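Local coordinates for carbohydrate binding module (Escherichia coli, PDB 2XFD), which binds carbohydrate, here cellobiose, through a calcium ion in its sugar site, and probably recognises xylan and related plant cell-wall polysaccharides, at residues 64-67 with 72-75; 5-10 with 49-54; 18-23 with 39-44. All coordinates share one frame; numbering follows the deposited sequence. Where two conformers were deposited one is given.

Contact 1 of 3, residues 64-67 with 72-75; sequences VDYI and QTRQ. With CA (calcium ion), chain D.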
ATOM      1  N   VAL A  64       3.478  -4.078  -2.886  1.00  4.34           N
ATOM      2  CA  VAL A  64       4.000  -3.429  -1.681  1.00  3.97           C
ATOM      3  C   VAL A  64       4.781  -4.445  -0.916  1.00  3.94           C
ATOM      4  O   VAL A  64       4.258  -5.451  -0.488  1.00  5.35           O
ATOM      5  CB  VAL A  64       2.814  -2.854  -0.816  1.00  4.48           C
ATOM      6  CG1 VAL A  64       3.414  -2.137   0.395  1.00  4.68           C
ATOM      7  CG2 VAL A  64       1.898  -1.991  -1.593  1.00  6.04           C
ATOM      8  N   ASP A  65       6.062  -4.204  -0.754  1.00  4.41           N
ATOM      9  CA  ASP A  65       6.888  -5.115   0.024  1.00  4.87           C
ATOM     10  C   ASP A  65       6.542  -5.054   1.508  1.00  4.35           C
ATOM     11  O   ASP A  65       6.234  -6.081   2.162  1.00  4.45           O
ATOM     12  CB  ASP A  65       8.391  -4.873  -0.213  1.00  5.04           C
ATOM     13  CG  ASP A  65       9.289  -5.964   0.281  1.00  6.31           C
ATOM     14  OD1 ASP A  65       8.838  -6.876   0.952  1.00  6.50           O
ATOM     15  OD2 ASP A  65      10.511  -5.887  -0.019  1.00  8.56           O
ATOM     16  N   TYR A  66       6.584  -3.867   2.057  1.00  3.92           N
ATOM     17  CA  TYR A  66       6.450  -3.606   3.458  1.00  3.65           C
ATOM     18  C   TYR A  66       6.300  -2.103   3.651  1.00  3.36           C
ATOM     19  O   TYR A  66       6.562  -1.312   2.744  1.00  4.30           O
ATOM     20  CB  TYR A  66       7.622  -4.175   4.314  1.00  4.73           C
ATOM     21  CG  TYR A  66       8.989  -3.651   3.907  1.00  3.84           C
ATOM     22  CD1 TYR A  66       9.417  -2.401   4.226  1.00  4.73           C
ATOM     23  CD2 TYR A  66       9.868  -4.466   3.224  1.00  6.20           C
ATOM     24  CE1 TYR A  66      10.696  -1.957   3.904  1.00  5.22           C
ATOM     25  CE2 TYR A  66      11.120  -4.037   2.880  1.00  7.14           C
ATOM     26  CZ  TYR A  66      11.525  -2.772   3.218  1.00  7.13           C
ATOM     27  OH  TYR A  66      12.801  -2.342   2.843  1.00  8.90           O
ATOM     28  N   ILE A  67       5.948  -1.730   4.883  1.00  3.32           N
ATOM     29  CA  ILE A  67       6.157  -0.385   5.359  1.00  3.11           C
ATOM     30  C   ILE A  67       7.052  -0.460   6.588  1.00  3.44           C
ATOM     31  O   ILE A  67       7.215  -1.500   7.214  1.00  4.15           O
ATOM     32  CB  ILE A  67       4.839   0.405   5.652  1.00  4.01           C
ATOM     33  CG1 ILE A  67       4.158  -0.080   6.915  1.00  3.81           C
ATOM     34  CG2 ILE A  67       3.949   0.342   4.441  1.00  4.43           C
ATOM     35  CD1 ILE A  67       2.968   0.767   7.289  1.00  4.87           C
ATOM     36  N   GLN A  72       9.851   0.183  12.766  1.00  4.92           N
ATOM     37  CA  GLN A  72       9.337  -1.180  12.779  1.00  4.69           C
ATOM     38  C   GLN A  72       8.854  -1.581  11.376  1.00  3.91           C
ATOM     39  O   GLN A  72       7.919  -0.960  10.855  1.00  4.18           O
ATOM     40  CB  GLN A  72       8.179  -1.290  13.759  1.00  4.98           C
ATOM     41  CG  GLN A  72       7.686  -2.744  13.901  1.00  5.55           C
ATOM     42  CD  GLN A  72       6.434  -2.822  14.697  1.00  5.90           C
ATOM     43  OE1 GLN A  72       5.420  -2.249  14.310  1.00  6.95           O
ATOM     44  NE2 GLN A  72       6.477  -3.543  15.838  1.00  7.59           N
ATOM     45  N   THR A  73       9.479  -2.578  10.802  1.00  4.46           N
ATOM     46  CA  THR A  73       9.030  -3.117   9.512  1.00  4.27           C
ATOM     47  C   THR A  73       7.753  -3.911   9.704  1.00  4.71           C
ATOM     48  O   THR A  73       7.725  -4.796  10.584  1.00  6.54           O
ATOM     49  CB  THR A  73      10.123  -3.942   8.866  1.00  6.58           C
ATOM     50  OG1 THR A  73      11.243  -3.118   8.542  1.00  6.75           O
ATOM     51  CG2 THR A  73       9.695  -4.631   7.605  1.00  8.01           C
ATOM     52  N   ARG A  74       6.747  -3.667   8.895  1.00  3.77           N
ATOM     53  CA  ARG A  74       5.491  -4.386   8.885  1.00  3.97           C
ATOM     54  C   ARG A  74       5.302  -4.907   7.468  1.00  3.62           C
ATOM     55  O   ARG A  74       5.082  -4.119   6.545  1.00  4.03           O
ATOM     56  CB  ARG A  74       4.353  -3.451   9.329  1.00  4.05           C
ATOM     57  CG  ARG A  74       4.563  -2.798  10.684  1.00  4.24           C
ATOM     58  CD  ARG A  74       3.385  -1.992  11.048  1.00  4.66           C
ATOM     59  NE  ARG A  74       3.595  -1.232  12.284  1.00  4.79           N
ATOM     60  CZ  ARG A  74       2.744  -0.375  12.799  1.00  4.86           C
ATOM     61  NH1 ARG A  74       1.562  -0.174  12.267  1.00  5.40           N
ATOM     62  NH2 ARG A  74       3.109   0.349  13.876  1.00  5.94           N
ATOM     63  N   GLN A  75       5.450  -6.194   7.274  1.00  3.98           N
ATOM     64  CA  GLN A  75       5.364  -6.790   5.939  1.00  3.84           C
ATOM     65  C   GLN A  75       3.947  -6.697   5.391  1.00  4.04           C
ATOM     66  O   GLN A  75       2.994  -7.027   6.103  1.00  4.27           O
ATOM     67  CB  GLN A  75       5.774  -8.215   5.978  1.00  4.71           C
ATOM     68  CG  GLN A  75       7.240  -8.489   6.315  1.00  5.90           C
ATOM     69  CD  GLN A  75       8.201  -8.015   5.263  1.00  6.76           C
ATOM     70  OE1 GLN A  75       7.865  -7.831   4.112  1.00  6.77           O
ATOM     71  NE2 GLN A  75       9.459  -7.795   5.665  1.00 10.36           N
TER
HETATM   72 CA    CA D1112       7.284  -8.307   1.917  1.00  6.03          CA
HETATM   73  O   HOH W   1       9.268  -9.600   1.726  1.00 12.00           O
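Asp65 and Gln75 bind one calcium ion from the two strands of a beta hairpin, 62-69 and 72-75. Asp65 holds the ion twice, through its backbone O and through OD1, which lies 2.3 Å from the calcium. Gln75 adds amide OE1, also 2.3 Å from the metal. These two side chains run side by side, with carboxylate and amide planes 50° apart. A water, Glu77 and Glu98 also belong to the site, which is distinct from the calcium of the sugar pocket. The Gln75 chain bends at chi2 (-67°), and this brings OE1 round to the ion. Tyr66 stands next to that amide, with Gln75 OE1 at the ring edge. Thr73 CG2 lies 3.9 Å from Tyr66 CG. With an alanine in place of Tyr66, the ring beside the Gln75 amide and Thr73 CG2 would go, and this side of the metal ligand would probably be left open. Further along, Ile67 and Arg74 form an antiparallel hydrogen-bonded pair. Ile67 N donates to Arg74 O at 3.0 Å, and Arg74 N returns a nearly straight bond to Ile67 O at 2.8 Å. Beyond this pair, Arg74 NE donates in the carbonyl plane to Gln72 OE1, at 2.9 Å.

Contact 2 of 3, residues 5-10 with 49-54; sequences ITVRAR and IRVAFT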
ATOM      1  N   ILE A   5       6.942   7.218   8.403  1.00  5.18           N
ATOM      2  CA  ILE A   5       6.497   6.029   7.711  1.00  4.87           C
ATOM      3  C   ILE A   5       7.178   5.939   6.371  1.00  4.59           C
ATOM      4  O   ILE A   5       7.150   6.892   5.562  1.00  6.17           O
ATOM      5  CB  ILE A   5       4.935   6.010   7.505  1.00  5.35           C
ATOM      6  CG1 ILE A   5       4.263   6.102   8.843  1.00  6.22           C
ATOM      7  CG2 ILE A   5       4.554   4.757   6.744  1.00  6.07           C
ATOM      8  CD1 ILE A   5       2.734   6.338   8.754  1.00  7.96           C
ATOM      9  N   THR A   6       7.810   4.814   6.088  1.00  4.39           N
ATOM     10  CA  THR A   6       8.417   4.517   4.797  1.00  4.22           C
ATOM     11  C   THR A   6       7.625   3.386   4.115  1.00  4.21           C
ATOM     12  O   THR A   6       7.360   2.379   4.770  1.00  5.55           O
ATOM     13  CB  THR A   6       9.863   4.141   4.901  1.00  5.29           C
ATOM     14  OG1 THR A   6      10.593   5.224   5.439  1.00  7.73           O
ATOM     15  CG2 THR A   6      10.497   3.706   3.616  1.00  6.89           C
ATOM     16  N   VAL A   7       7.219   3.572   2.871  1.00  4.18           N
ATOM     17  CA  VAL A   7       6.572   2.580   2.071  1.00  3.64           C
ATOM     18  C   VAL A   7       7.588   2.052   1.058  1.00  3.84           C
ATOM     19  O   VAL A   7       8.183   2.838   0.333  1.00  4.65           O
ATOM     20  CB  VAL A   7       5.345   3.160   1.372  1.00  4.20           C
ATOM     21  CG1 VAL A   7       4.662   2.126   0.471  1.00  5.68           C
ATOM     22  CG2 VAL A   7       4.391   3.741   2.372  1.00  5.28           C
ATOM     23  N   ARG A   8       7.764   0.726   0.976  1.00  3.86           N
ATOM     24  CA  ARG A   8       8.596   0.117  -0.058  1.00  3.82           C
ATOM     25  C   ARG A   8       7.648  -0.575  -1.049  1.00  3.62           C
ATOM     26  O   ARG A   8       6.953  -1.515  -0.680  1.00  4.11           O
ATOM     27  CB  ARG A   8       9.572  -0.882   0.553  1.00  6.17           C
ATOM     28  CG  ARG A   8      10.489  -1.435  -0.535  1.00  9.04           C
ATOM     29  CD  ARG A   8      11.789  -1.799  -0.163  1.00 14.49           C
ATOM     30  NE  ARG A   8      12.707  -2.115  -1.205  1.00 10.38           N
ATOM     31  CZ  ARG A   8      13.666  -1.347  -1.750  1.00  9.03           C
ATOM     32  NH1 ARG A   8      14.484  -1.917  -2.619  1.00 10.10           N
ATOM     33  NH2 ARG A   8      13.782  -0.063  -1.490  1.00 10.70           N
ATOM     34  N   ALA A   9       7.599  -0.091  -2.292  1.00  3.37           N
ATOM     35  CA  ALA A   9       6.628  -0.556  -3.253  1.00  3.43           C
ATOM     36  C   ALA A   9       7.095  -0.320  -4.666  1.00  3.32           C
ATOM     37  O   ALA A   9       8.021   0.477  -4.910  1.00  4.06           O
ATOM     38  CB  ALA A   9       5.311   0.116  -3.019  1.00  4.38           C
ATOM     39  N   ARG A  10       6.398  -0.973  -5.591  1.00  3.65           N
ATOM     40  CA  ARG A  10       6.595  -0.806  -7.022  1.00  4.09           C
ATOM     41  C   ARG A  10       5.277  -0.945  -7.736  1.00  4.13           C
ATOM     42  O   ARG A  10       4.332  -1.552  -7.211  1.00  4.44           O
ATOM     43  CB  ARG A  10       7.585  -1.848  -7.600  1.00  4.29           C
ATOM     44  CG  ARG A  10       7.026  -3.238  -7.733  1.00  4.54           C
ATOM     45  CD  ARG A  10       7.981  -4.227  -8.317  1.00  5.36           C
ATOM     46  NE  ARG A  10       7.376  -5.495  -8.689  1.00  5.73           N
ATOM     47  CZ  ARG A  10       6.949  -5.803  -9.927  1.00  5.64           C
ATOM     48  NH1 ARG A  10       6.581  -7.035 -10.180  1.00  7.01           N
ATOM     49  NH2 ARG A  10       6.895  -4.882 -10.872  1.00  6.41           N
ATOM     50  N   ILE A  49      -3.198   2.861   9.480  1.00  4.60           N
ATOM     51  CA  ILE A  49      -2.389   3.093   8.299  1.00  4.47           C
ATOM     52  C   ILE A  49      -2.885   2.209   7.170  1.00  3.64           C
ATOM     53  O   ILE A  49      -3.053   1.008   7.315  1.00  5.04           O
ATOM     54  CB  ILE A  49      -0.891   2.763   8.548  1.00  4.50           C
ATOM     55  CG1 ILE A  49      -0.328   3.622   9.691  1.00  5.29           C
ATOM     56  CG2 ILE A  49      -0.105   2.919   7.296  1.00  5.38           C
ATOM     57  CD1 ILE A  49       1.005   3.052  10.193  1.00  7.33           C
ATOM     58  N   ARG A  50      -3.102   2.817   5.990  1.00  4.59           N
ATOM     59  CA  ARG A  50      -3.381   2.089   4.764  1.00  4.52           C
ATOM     60  C   ARG A  50      -2.458   2.555   3.665  1.00  4.74           C
ATOM     61  O   ARG A  50      -2.074   3.727   3.587  1.00  5.80           O
ATOM     62  CB  ARG A  50      -4.833   2.314   4.347  1.00  5.74           C
ATOM     63  CG  ARG A  50      -5.848   1.790   5.331  1.00  5.89           C
ATOM     64  CD  ARG A  50      -7.250   2.167   4.956  1.00  7.04           C
ATOM     65  NE  ARG A  50      -8.135   1.631   5.966  1.00  7.77           N
ATOM     66  CZ  ARG A  50      -9.446   1.887   6.000  1.00  8.35           C
ATOM     67  NH1 ARG A  50     -10.161   1.444   7.024  1.00  9.78           N
ATOM     68  NH2 ARG A  50     -10.017   2.547   5.032  1.00  9.97           N
ATOM     69  N   VAL A  51      -2.083   1.629   2.779  1.00  4.30           N
ATOM     70  CA  VAL A  51      -1.462   1.957   1.507  1.00  3.97           C
ATOM     71  C   VAL A  51      -2.461   1.568   0.444  1.00  3.90           C
ATOM     72  O   VAL A  51      -2.853   0.411   0.330  1.00  4.94           O
ATOM     73  CB  VAL A  51      -0.144   1.248   1.284  1.00  4.42           C
ATOM     74  CG1 VAL A  51       0.392   1.541  -0.084  1.00  5.46           C
ATOM     75  CG2 VAL A  51       0.848   1.630   2.366  1.00  5.31           C
ATOM     76  N   ALA A  52      -2.947   2.585  -0.294  1.00  4.68           N
ATOM     77  CA  ALA A  52      -4.029   2.420  -1.255  1.00  4.94           C
ATOM     78  C   ALA A  52      -3.557   2.637  -2.651  1.00  5.11           C
ATOM     79  O   ALA A  52      -2.876   3.608  -2.964  1.00  7.33           O
ATOM     80  CB  ALA A  52      -5.142   3.419  -0.984  1.00  6.78           C
ATOM     81  N   PHE A  53      -3.967   1.764  -3.555  1.00  5.58           N
ATOM     82  CA  PHE A  53      -3.770   1.880  -5.014  1.00  5.27           C
ATOM     83  C   PHE A  53      -5.057   2.503  -5.554  1.00  5.88           C
ATOM     84  O   PHE A  53      -6.132   2.013  -5.264  1.00  7.64           O
ATOM     85  CB  PHE A  53      -3.552   0.486  -5.590  1.00  5.78           C
ATOM     86  CG  PHE A  53      -3.484   0.339  -7.090  1.00  5.51           C
ATOM     87  CD1 PHE A  53      -2.908   1.290  -7.945  1.00  5.75           C
ATOM     88  CD2 PHE A  53      -3.897  -0.845  -7.641  1.00  5.95           C
ATOM     89  CE1 PHE A  53      -2.804   1.064  -9.308  1.00  6.67           C
ATOM     90  CE2 PHE A  53      -3.780  -1.099  -8.987  1.00  7.32           C
ATOM     91  CZ  PHE A  53      -3.217  -0.159  -9.833  1.00  6.82           C
ATOM     92  N   THR A  54      -4.938   3.588  -6.323  1.00  6.80           N
ATOM     93  CA  THR A  54      -6.100   4.417  -6.651  1.00  8.35           C
ATOM     94  C   THR A  54      -6.351   4.571  -8.144  1.00  8.07           C
ATOM     95  O   THR A  54      -7.400   5.126  -8.465  1.00 10.65           O
ATOM     96  CB  THR A  54      -5.931   5.795  -6.024  1.00  8.64           C
ATOM     97  OG1 THR A  54      -4.803   6.447  -6.595  1.00  9.81           O
ATOM     98  CG2 THR A  54      -5.778   5.742  -4.520  1.00  9.79           C
TER
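Ile5 and Ile49 meet in the core of a beta sandwich, each reaching from its own sheet. Strand 4-11 belongs to one sheet and strand 48-53 to the other. No hydrogen bond joins the two segments, so side chains alone make this contact. From Ile5 CB, which points toward the opposing strand, the chain divides. CG2 takes the branch anti to the backbone N and stays clear of 49-54. CG1 takes the branch beside the backbone N (chi1 -58°) and is still 4.7 Å from Ile49 CD1. The next torsion is near anti, which carries Ile5 CD1 to within 4.0 Å of Ile49 CD1. Ile5 CD1 also lies 4.2 Å from Ile49 CG1. Ile49 has nearly the same shape as Ile5, and the two chains meet tip to tip. Their CA atoms are 9.4 Å apart. Leu20 touches both isoleucines, and Ile67 packs on Ile49, Val7 and Val51. On the outer sides of the sheets the chemistry is polar: Arg8 forms a salt bridge with Asp38, and Arg50 one with Glu48. One step along the core, Val7 faces Val51 and the CA atoms close to 8.1 Å. Each valine points the methyl beside its backbone N across the gap, and Val7 CG2 meets Val51 CG2 at 4.1 Å.

Contact 3 of 3, residues 18-23 with 39-44; sequences VSLQVG and YTASTS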
ATOM      1  N   VAL A  18      -0.113   5.396  -5.617  1.00  5.19           N
ATOM      2  CA  VAL A  18      -0.500   4.960  -4.300  1.00  4.95           C
ATOM      3  C   VAL A  18      -0.602   6.154  -3.363  1.00  5.08           C
ATOM      4  O   VAL A  18       0.090   7.177  -3.496  1.00  6.72           O
ATOM      5  CB  VAL A  18       0.432   3.915  -3.703  1.00  5.57           C
ATOM      6  CG1 VAL A  18       0.352   2.652  -4.509  1.00  6.97           C
ATOM      7  CG2 VAL A  18       1.845   4.434  -3.539  1.00  7.13           C
ATOM      8  N   SER A  19      -1.439   5.982  -2.374  1.00  5.16           N
ATOM      9  CA  SER A  19      -1.628   6.937  -1.278  1.00  6.10           C
ATOM     10  C   SER A  19      -1.351   6.264   0.051  1.00  5.00           C
ATOM     11  O   SER A  19      -1.891   5.212   0.347  1.00  6.99           O
ATOM     12  CB  SER A  19      -3.067   7.433  -1.309  1.00  7.91           C
ATOM     13  OG  SER A  19      -3.314   8.196  -2.468  1.00 11.21           O
ATOM     14  N   LEU A  20      -0.551   6.935   0.848  1.00  5.13           N
ATOM     15  CA  LEU A  20      -0.392   6.587   2.264  1.00  4.48           C
ATOM     16  C   LEU A  20      -1.498   7.319   3.039  1.00  4.55           C
ATOM     17  O   LEU A  20      -1.547   8.553   2.962  1.00  5.07           O
ATOM     18  CB  LEU A  20       0.982   7.056   2.765  1.00  5.00           C
ATOM     19  CG  LEU A  20       1.203   6.848   4.234  1.00  5.99           C
ATOM     20  CD1 LEU A  20       1.182   5.411   4.698  1.00  7.09           C
ATOM     21  CD2 LEU A  20       2.529   7.490   4.629  1.00  7.56           C
ATOM     22  N   GLN A  21      -2.315   6.577   3.735  1.00  4.67           N
ATOM     23  CA  GLN A  21      -3.448   7.130   4.480  1.00  4.85           C
ATOM     24  C   GLN A  21      -3.325   6.791   5.953  1.00  4.83           C
ATOM     25  O   GLN A  21      -2.866   5.683   6.283  1.00  5.80           O
ATOM     26  CB  GLN A  21      -4.748   6.558   3.932  1.00  6.38           C
ATOM     27  CG  GLN A  21      -4.950   6.799   2.460  1.00  9.19           C
ATOM     28  CD  GLN A  21      -6.192   6.085   1.942  1.00 11.68           C
ATOM     29  OE1 GLN A  21      -6.463   4.942   2.266  1.00 13.30           O
ATOM     30  NE2 GLN A  21      -6.869   6.734   1.079  1.00 23.39           N
ATOM     31  N   VAL A  22      -3.735   7.681   6.819  1.00  5.28           N
ATOM     32  CA  VAL A  22      -3.772   7.412   8.232  1.00  5.02           C
ATOM     33  C   VAL A  22      -5.150   7.869   8.742  1.00  5.68           C
ATOM     34  O   VAL A  22      -5.503   9.064   8.583  1.00  6.46           O
ATOM     35  CB  VAL A  22      -2.634   8.065   8.992  1.00  5.85           C
ATOM     36  CG1 VAL A  22      -2.775   7.771  10.471  1.00  8.33           C
ATOM     37  CG2 VAL A  22      -1.316   7.563   8.494  1.00  6.85           C
ATOM     38  N   GLY A  23      -5.966   6.968   9.267  1.00  6.00           N
ATOM     39  CA  GLY A  23      -7.317   7.314   9.694  1.00  6.28           C
ATOM     40  C   GLY A  23      -8.192   7.805   8.577  1.00  6.74           C
ATOM     41  O   GLY A  23      -9.181   8.523   8.817  1.00  9.54           O
ATOM     42  N   TYR A  39       9.622   5.277  -0.185  1.00  4.66           N
ATOM     43  CA  TYR A  39       8.872   6.512  -0.198  1.00  4.64           C
ATOM     44  C   TYR A  39       8.571   6.866   1.243  1.00  5.36           C
ATOM     45  O   TYR A  39       7.954   6.061   1.949  1.00  6.71           O
ATOM     46  CB  TYR A  39       7.551   6.312  -0.980  1.00  5.79           C
ATOM     47  CG  TYR A  39       7.762   5.887  -2.422  1.00  5.06           C
ATOM     48  CD1 TYR A  39       7.884   6.818  -3.406  1.00  6.05           C
ATOM     49  CD2 TYR A  39       7.940   4.560  -2.764  1.00  5.34           C
ATOM     50  CE1 TYR A  39       8.152   6.456  -4.734  1.00  6.28           C
ATOM     51  CE2 TYR A  39       8.205   4.202  -4.058  1.00  4.68           C
ATOM     52  CZ  TYR A  39       8.304   5.147  -5.065  1.00  4.77           C
ATOM     53  OH  TYR A  39       8.601   4.823  -6.345  1.00  5.94           O
ATOM     54  N   THR A  40       8.974   8.035   1.709  1.00  5.56           N
ATOM     55  CA  THR A  40       8.897   8.362   3.148  1.00  5.36           C
ATOM     56  C   THR A  40       8.078   9.590   3.367  1.00  6.00           C
ATOM     57  O   THR A  40       8.204  10.587   2.654  1.00  7.22           O
ATOM     58  CB  THR A  40      10.309   8.515   3.744  1.00  6.56           C
ATOM     59  OG1 THR A  40      10.972   7.253   3.622  1.00  9.07           O
ATOM     60  CG2 THR A  40      10.285   8.886   5.179  1.00  8.52           C
ATOM     61  N   ALA A  41       7.246   9.564   4.401  1.00  5.78           N
ATOM     62  CA  ALA A  41       6.496  10.724   4.845  1.00  6.59           C
ATOM     63  C   ALA A  41       6.417  10.739   6.350  1.00  6.18           C
ATOM     64  O   ALA A  41       6.585   9.757   7.020  1.00  8.93           O
ATOM     65  CB  ALA A  41       5.101  10.745   4.253  1.00  9.11           C
ATOM     66  N   SER A  42       6.106  11.922   6.857  1.00  7.22           N
ATOM     67  CA  SER A  42       5.923  12.219   8.260  0.50  8.86           C
ATOM     68  C   SER A  42       4.468  12.502   8.537  1.00  8.53           C
ATOM     69  O   SER A  42       3.776  13.057   7.674  1.00 11.18           O
ATOM     70  CB  SER A  42       6.677  13.533   8.661  0.50 10.54           C
ATOM     71  OG  SER A  42       8.091  13.401   8.554  0.50 16.31           O
ATOM     72  N   THR A  43       3.993  12.172   9.720  1.00  7.24           N
ATOM     73  CA  THR A  43       2.643  12.544  10.118  1.00  6.99           C
ATOM     74  C   THR A  43       2.563  12.560  11.670  1.00  7.13           C
ATOM     75  O   THR A  43       3.148  11.718  12.353  1.00  8.12           O
ATOM     76  CB  THR A  43       1.581  11.573   9.567  1.00  8.93           C
ATOM     77  OG1 THR A  43       0.275  12.017   9.905  1.00 10.13           O
ATOM     78  CG2 THR A  43       1.755  10.147  10.017  1.00  9.57           C
ATOM     79  N   SER A  44       1.727  13.479  12.145  1.00  7.46           N
ATOM     80  CA  SER A  44       1.295  13.588  13.534  0.50  7.83           C
ATOM     81  C   SER A  44       0.073  12.682  13.828  1.00  7.01           C
ATOM     82  O   SER A  44      -0.308  12.512  14.948  1.00  8.89           O
ATOM     83  CB  SER A  44       0.965  15.042  13.884  0.50  9.50           C
ATOM     84  OG  SER A  44      -0.116  15.547  13.181  0.50 11.20           O
TER
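Leu20 brings its CD2 methyl beside Ala41 CB, at 4.2 Å. The contact bridges the two sheets of the beta sandwich. Strand 17-22 supplies one side and strand 37-42, with the residues just after it, the other. In Leu20, CG is anti to the backbone N (chi1 175°), and the second torsion then leaves CD2, not CD1, as the branch that carries on toward Ala41. Ala41 has only its CB to offer, so the long leucine spans most of the distance. The CA atoms of Leu20 and Ala41 are 8.4 Å apart.

Two residues on, the pattern repeats with a different pair. Val22 and Thr43 also have their CA atoms 8.4 Å apart. Val22 CG2 approaches Thr43 CG2 at 4.3 Å, so the threonine turns its methyl to the valine. Its hydroxyl serves another purpose: OG1 hydrogen-bonds to Leu45 N, as in an ST turn. That bond is likely to fix the rotation of the side chain and keep CG2 facing Val22. Leu20 and Val22 are buried, whereas Ala41 and Thr43 are partly exposed. The contact therefore lies toward the margin of the core. No hydrogen bond crosses between the two segments.

No helices are present, and the neighbours are strands and loops. Strand 17-22 lies between 25-31 and 48-53, with backbone bonds to both. Leu20 also packs on Ile5, Ile49 and Trp30, and Val22 on Val27, Leu45 and Val111. Across the sandwich, strand 37-42 pairs with 4-11, and Thr43 also touches Ile5. Near the start of segment 39-44 the rings of Tyr39 and Trp30 meet, bringing strand 25-31 against strand 37-42 as well.

Contact 2 is wholly buried near the centre of the chain. Contact 3 is partly buried, and contact 1 lies at the surface. Contacts 2 and 3 both join the two sheets of the sandwich through apolar groups, though in contact 3 one of these is a threonine methyl. They share neighbours: strand 4-11 pairs with 37-42 in one sheet, and 48-53 with 17-22 in the other. Thr6 OG1 and Thr40 OG1 also link them, at 2.7 Å. Contact 1 instead lies within one sheet and combines backbone hydrogen bonds with a metal. Its strand 62-69 is the next neighbour of 4-11, and Asp65 N approaches Arg8 O at 2.8 Å. Contacts 1 and 3 do not touch.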